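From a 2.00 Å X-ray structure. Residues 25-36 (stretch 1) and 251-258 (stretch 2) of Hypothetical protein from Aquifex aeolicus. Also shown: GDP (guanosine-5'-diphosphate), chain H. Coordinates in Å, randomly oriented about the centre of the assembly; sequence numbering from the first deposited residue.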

# COMPACT_ATOMS: atom_id res chain seq x y z
N SER A 25 -6.63 21.76 -25.56
CA SER A 25 -6.95 21.71 -27.03
C SER A 25 -7.74 20.48 -27.38
O SER A 25 -7.67 19.45 -26.68
CB SER A 25 -5.67 21.76 -27.86
OG SER A 25 -4.95 20.55 -27.71
N PHE A 26 -8.52 20.55 -28.46
CA PHE A 26 -9.34 19.44 -28.91
C PHE A 26 -8.54 18.15 -29.22
O PHE A 26 -8.99 17.07 -28.87
CB PHE A 26 -10.21 19.85 -30.11
CG PHE A 26 -10.90 18.70 -30.80
CD1 PHE A 26 -12.23 18.40 -30.51
CD2 PHE A 26 -10.23 17.95 -31.76
CE1 PHE A 26 -12.88 17.33 -31.15
CE2 PHE A 26 -10.87 16.87 -32.40
CZ PHE A 26 -12.19 16.56 -32.10
N PRO A 27 -7.39 18.23 -29.92
CA PRO A 27 -6.67 16.96 -30.17
C PRO A 27 -6.17 16.25 -28.88
O PRO A 27 -6.07 15.02 -28.85
CB PRO A 27 -5.48 17.38 -31.03
CG PRO A 27 -5.94 18.70 -31.68
CD PRO A 27 -6.72 19.37 -30.58
N PHE A 28 -5.87 17.02 -27.84
CA PHE A 28 -5.51 16.39 -26.57
C PHE A 28 -6.75 15.86 -25.84
O PHE A 28 -6.74 14.75 -25.30
CB PHE A 28 -4.67 17.32 -25.67
CG PHE A 28 -3.99 16.61 -24.53
CD1 PHE A 28 -2.68 16.15 -24.66
CD2 PHE A 28 -4.66 16.40 -23.33
CE1 PHE A 28 -2.05 15.46 -23.62
CE2 PHE A 28 -4.02 15.73 -22.25
CZ PHE A 28 -2.72 15.27 -22.40
N GLN A 29 -7.84 16.62 -25.87
CA GLN A 29 -9.06 16.15 -25.19
C GLN A 29 -9.61 14.85 -25.81
O GLN A 29 -10.17 14.01 -25.10
CB GLN A 29 -10.15 17.25 -25.15
CG GLN A 29 -9.78 18.41 -24.28
CD GLN A 29 -9.93 18.10 -22.78
OE1 GLN A 29 -10.84 17.38 -22.39
NE2 GLN A 29 -9.05 18.64 -21.96
N ARG A 30 -9.43 14.67 -27.11
CA ARG A 30 -9.74 13.42 -27.80
C ARG A 30 -9.20 12.18 -27.05
O ARG A 30 -9.80 11.08 -27.04
CB ARG A 30 -9.11 13.46 -29.22
CG ARG A 30 -9.26 12.16 -30.01
CD ARG A 30 -8.58 12.20 -31.40
NE ARG A 30 -8.51 10.83 -31.87
CZ ARG A 30 -7.48 10.01 -31.63
NH1 ARG A 30 -6.38 10.43 -31.02
NH2 ARG A 30 -7.54 8.76 -32.06
N LEU A 31 -8.03 12.34 -26.44
CA LEU A 31 -7.39 11.19 -25.82
C LEU A 31 -8.23 10.67 -24.64
O LEU A 31 -8.11 9.51 -24.30
CB LEU A 31 -5.98 11.54 -25.38
CG LEU A 31 -4.99 11.90 -26.51
CD1 LEU A 31 -3.67 12.24 -25.87
CD2 LEU A 31 -4.82 10.79 -27.53
N ARG A 32 -9.08 11.51 -24.05
CA ARG A 32 -10.03 11.09 -22.97
C ARG A 32 -11.00 10.04 -23.50
O ARG A 32 -11.67 9.42 -22.72
CB ARG A 32 -10.93 12.25 -22.53
CG ARG A 32 -10.33 13.14 -21.53
CD ARG A 32 -11.28 14.12 -20.97
NE ARG A 32 -10.95 14.20 -19.55
CZ ARG A 32 -10.61 15.30 -18.93
NH1 ARG A 32 -10.63 16.45 -19.59
NH2 ARG A 32 -10.30 15.24 -17.65
N TYR A 33 -11.11 9.88 -24.82
CA TYR A 33 -12.13 8.98 -25.41
C TYR A 33 -11.50 7.76 -26.11
O TYR A 33 -12.11 7.09 -26.95
CB TYR A 33 -13.12 9.81 -26.28
CG TYR A 33 -13.66 10.97 -25.45
CD1 TYR A 33 -14.61 10.74 -24.44
CD2 TYR A 33 -13.16 12.26 -25.60
CE1 TYR A 33 -15.08 11.77 -23.62
CE2 TYR A 33 -13.62 13.33 -24.76
CZ TYR A 33 -14.59 13.06 -23.77
OH TYR A 33 -15.05 14.06 -22.91
N VAL A 34 -10.26 7.47 -25.70
CA VAL A 34 -9.49 6.33 -26.23
C VAL A 34 -8.90 5.60 -25.02
O VAL A 34 -7.97 6.11 -24.40
CB VAL A 34 -8.30 6.81 -27.14
CG1 VAL A 34 -7.45 5.60 -27.62
CG2 VAL A 34 -8.77 7.65 -28.37
N LYS A 35 -9.41 4.42 -24.70
CA LYS A 35 -8.85 3.59 -23.64
C LYS A 35 -7.43 3.18 -23.96
O LYS A 35 -7.13 2.79 -25.10
CB LYS A 35 -9.71 2.34 -23.41
CG LYS A 35 -11.04 2.64 -22.69
CD LYS A 35 -11.77 1.35 -22.28
CE LYS A 35 -13.30 1.56 -22.14
NZ LYS A 35 -13.91 2.01 -23.46
N GLN A 36 -6.57 3.27 -22.96
CA GLN A 36 -5.18 2.93 -23.06
C GLN A 36 -5.02 1.52 -23.59
O GLN A 36 -4.17 1.27 -24.47
CB GLN A 36 -4.52 3.07 -21.68
CG GLN A 36 -3.04 2.67 -21.63
CD GLN A 36 -2.12 3.73 -22.25
OE1 GLN A 36 -2.55 4.86 -22.52
NE2 GLN A 36 -0.87 3.35 -22.51
N ASN A 251 -10.52 13.59 -40.07
CA ASN A 251 -11.02 12.23 -40.21
C ASN A 251 -10.24 11.26 -39.33
O ASN A 251 -10.73 10.18 -38.99
CB ASN A 251 -10.98 11.76 -41.66
CG ASN A 251 -12.10 12.35 -42.50
OD1 ASN A 251 -13.22 12.55 -42.02
ND2 ASN A 251 -11.80 12.64 -43.76
N PHE A 252 -9.01 11.62 -38.99
CA PHE A 252 -8.29 10.87 -37.97
C PHE A 252 -8.82 11.28 -36.60
O PHE A 252 -9.19 10.42 -35.83
CB PHE A 252 -6.78 11.07 -38.06
CG PHE A 252 -6.05 10.57 -36.85
CD1 PHE A 252 -5.79 9.21 -36.71
CD2 PHE A 252 -5.69 11.43 -35.84
CE1 PHE A 252 -5.15 8.72 -35.58
CE2 PHE A 252 -5.06 10.95 -34.69
CZ PHE A 252 -4.79 9.60 -34.57
N LEU A 253 -8.89 12.58 -36.33
CA LEU A 253 -9.32 13.10 -35.04
C LEU A 253 -10.70 12.62 -34.60
O LEU A 253 -10.95 12.48 -33.41
CB LEU A 253 -9.19 14.62 -34.95
CG LEU A 253 -7.75 15.20 -34.96
CD1 LEU A 253 -7.80 16.72 -35.02
CD2 LEU A 253 -6.89 14.77 -33.77
N ARG A 254 -11.58 12.32 -35.55
CA ARG A 254 -12.91 11.82 -35.18
C ARG A 254 -12.92 10.34 -34.81
O ARG A 254 -13.93 9.84 -34.33
CB ARG A 254 -13.95 12.16 -36.26
CG ARG A 254 -14.30 13.65 -36.24
CD ARG A 254 -15.49 14.03 -37.13
NE ARG A 254 -15.15 14.27 -38.54
CZ ARG A 254 -15.27 13.36 -39.51
NH1 ARG A 254 -15.70 12.12 -39.25
NH2 ARG A 254 -14.94 13.69 -40.75
N LEU A 255 -11.82 9.64 -35.02
CA LEU A 255 -11.71 8.26 -34.61
C LEU A 255 -11.46 8.19 -33.10
O LEU A 255 -10.35 8.48 -32.63
CB LEU A 255 -10.56 7.57 -35.33
CG LEU A 255 -10.69 7.27 -36.82
CD1 LEU A 255 -9.34 6.79 -37.32
CD2 LEU A 255 -11.76 6.20 -37.07
N ASN A 256 -12.49 7.83 -32.35
CA ASN A 256 -12.36 7.45 -30.93
C ASN A 256 -13.03 6.07 -30.70
O ASN A 256 -13.58 5.49 -31.64
CB ASN A 256 -12.85 8.56 -29.99
CG ASN A 256 -14.34 8.87 -30.14
OD1 ASN A 256 -15.17 8.00 -30.39
ND2 ASN A 256 -14.69 10.13 -29.97
N ASP A 257 -12.97 5.54 -29.47
CA ASP A 257 -13.46 4.18 -29.24
C ASP A 257 -14.95 4.13 -29.54
O ASP A 257 -15.40 3.20 -30.20
CB ASP A 257 -13.29 3.71 -27.79
CG ASP A 257 -11.84 3.61 -27.35
OD1 ASP A 257 -10.91 3.71 -28.16
OD2 ASP A 257 -11.65 3.42 -26.13
N ALA A 258 -15.71 5.09 -29.00
CA ALA A 258 -17.18 5.12 -29.20
C ALA A 258 -17.59 5.19 -30.67
O ALA A 258 -18.57 4.57 -31.05
CB ALA A 258 -17.84 6.26 -28.40
PB GDP H . -11.28 26.27 -11.62
O1B GDP H . -11.82 25.71 -10.31
O2B GDP H . -11.25 27.78 -11.54
O3B GDP H . -9.86 25.77 -11.83
O3A GDP H . -12.23 25.81 -12.85
PA GDP H . -11.88 24.56 -13.84
O1A GDP H . -10.55 24.77 -14.53
O2A GDP H . -12.96 24.31 -14.86
O5' GDP H . -11.80 23.33 -12.80
C5' GDP H . -11.46 22.01 -13.21
C4' GDP H . -10.36 21.51 -12.30
O4' GDP H . -10.26 20.10 -12.50
C3' GDP H . -8.99 22.11 -12.62
O3' GDP H . -8.52 22.98 -11.58
C2' GDP H . -8.06 20.92 -12.82
O2' GDP H . -7.27 20.73 -11.65
C1' GDP H . -8.98 19.72 -13.01
N9 GDP H . -9.09 19.27 -14.43
C8 GDP H . -9.35 18.01 -14.83
N7 GDP H . -9.40 17.88 -16.18
C5 GDP H . -9.16 19.10 -16.70
C6 GDP H . -9.06 19.70 -18.05
O6 GDP H . -9.22 19.01 -19.06
N1 GDP H . -8.79 21.01 -18.15
C2 GDP H . -8.62 21.81 -17.08
N2 GDP H . -8.35 23.13 -17.26
N3 GDP H . -8.70 21.34 -15.80
C4 GDP H . -8.96 20.02 -15.55
O HOH W 1 -15.16 6.91 -26.62
O HOH W 2 -8.69 2.36 -27.36
O HOH W 3 -12.25 0.63 -25.52
O HOH W 4 -13.75 4.82 -24.41

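Four hydrogen bonds cross between these two stretches, whose touching residues are at least 222 apart in one chain. The CA-to-CB bond of Arg-30 points toward the other stretch, and its nearly extended side chain carries the guanidinium to a backbone carbonyl. Leu-255 O accepts from both Arg-30 NE (3.1 Å) and Arg-30 NH2 (2.9 Å), a forked arrangement that suits arginine because its donors lie in one plane and the carbonyl sits at the edge of that plane. Phe-252 lies over one face of the same group, with its CZ 3.8 Å from Arg-30 NH2, so the polar rim is used for hydrogen bonding while a flat face is left to carbon.

Farther along, backbone and carboxylate bonds take over. Asp-257 N donates to Tyr-33 O at 3.1 Å, and Lys-35 N donates to Asp-257 OD2 at 2.8 Å; both are nearly straight. Aspartate fits here because its short side chain, with the CA-to-CB bond toward stretch 1, brings an acceptor to a main-chain NH while its own backbone NH, in the first turn of a helix, remains free to bond across the contact. Asn-256, at the N-cap, caps a backbone N just past the stretch with its side chain, while its CB packs 3.9 Å from Tyr-33 CB.

The charged pair is looser. The long, flexible lysine chain lets Lys-35 NZ come near the carboxylate that its own backbone N already binds, in a long salt bridge to Asp-257 OD2 (3.8 Å); waters 3 and 4 each accept from NZ and donate to OD2.

Apolar packing centres on Leu-253. Its CB meets the edge of the Phe-26 ring at CE2 (3.8 Å), its CD2 lies 4.0 Å from Pro-27 CB, and the same CD2 is 3.9 Å from Arg-30 CD. A branched leucine can thus touch an aromatic ring, a proline and the aliphatic part of an arginine at once.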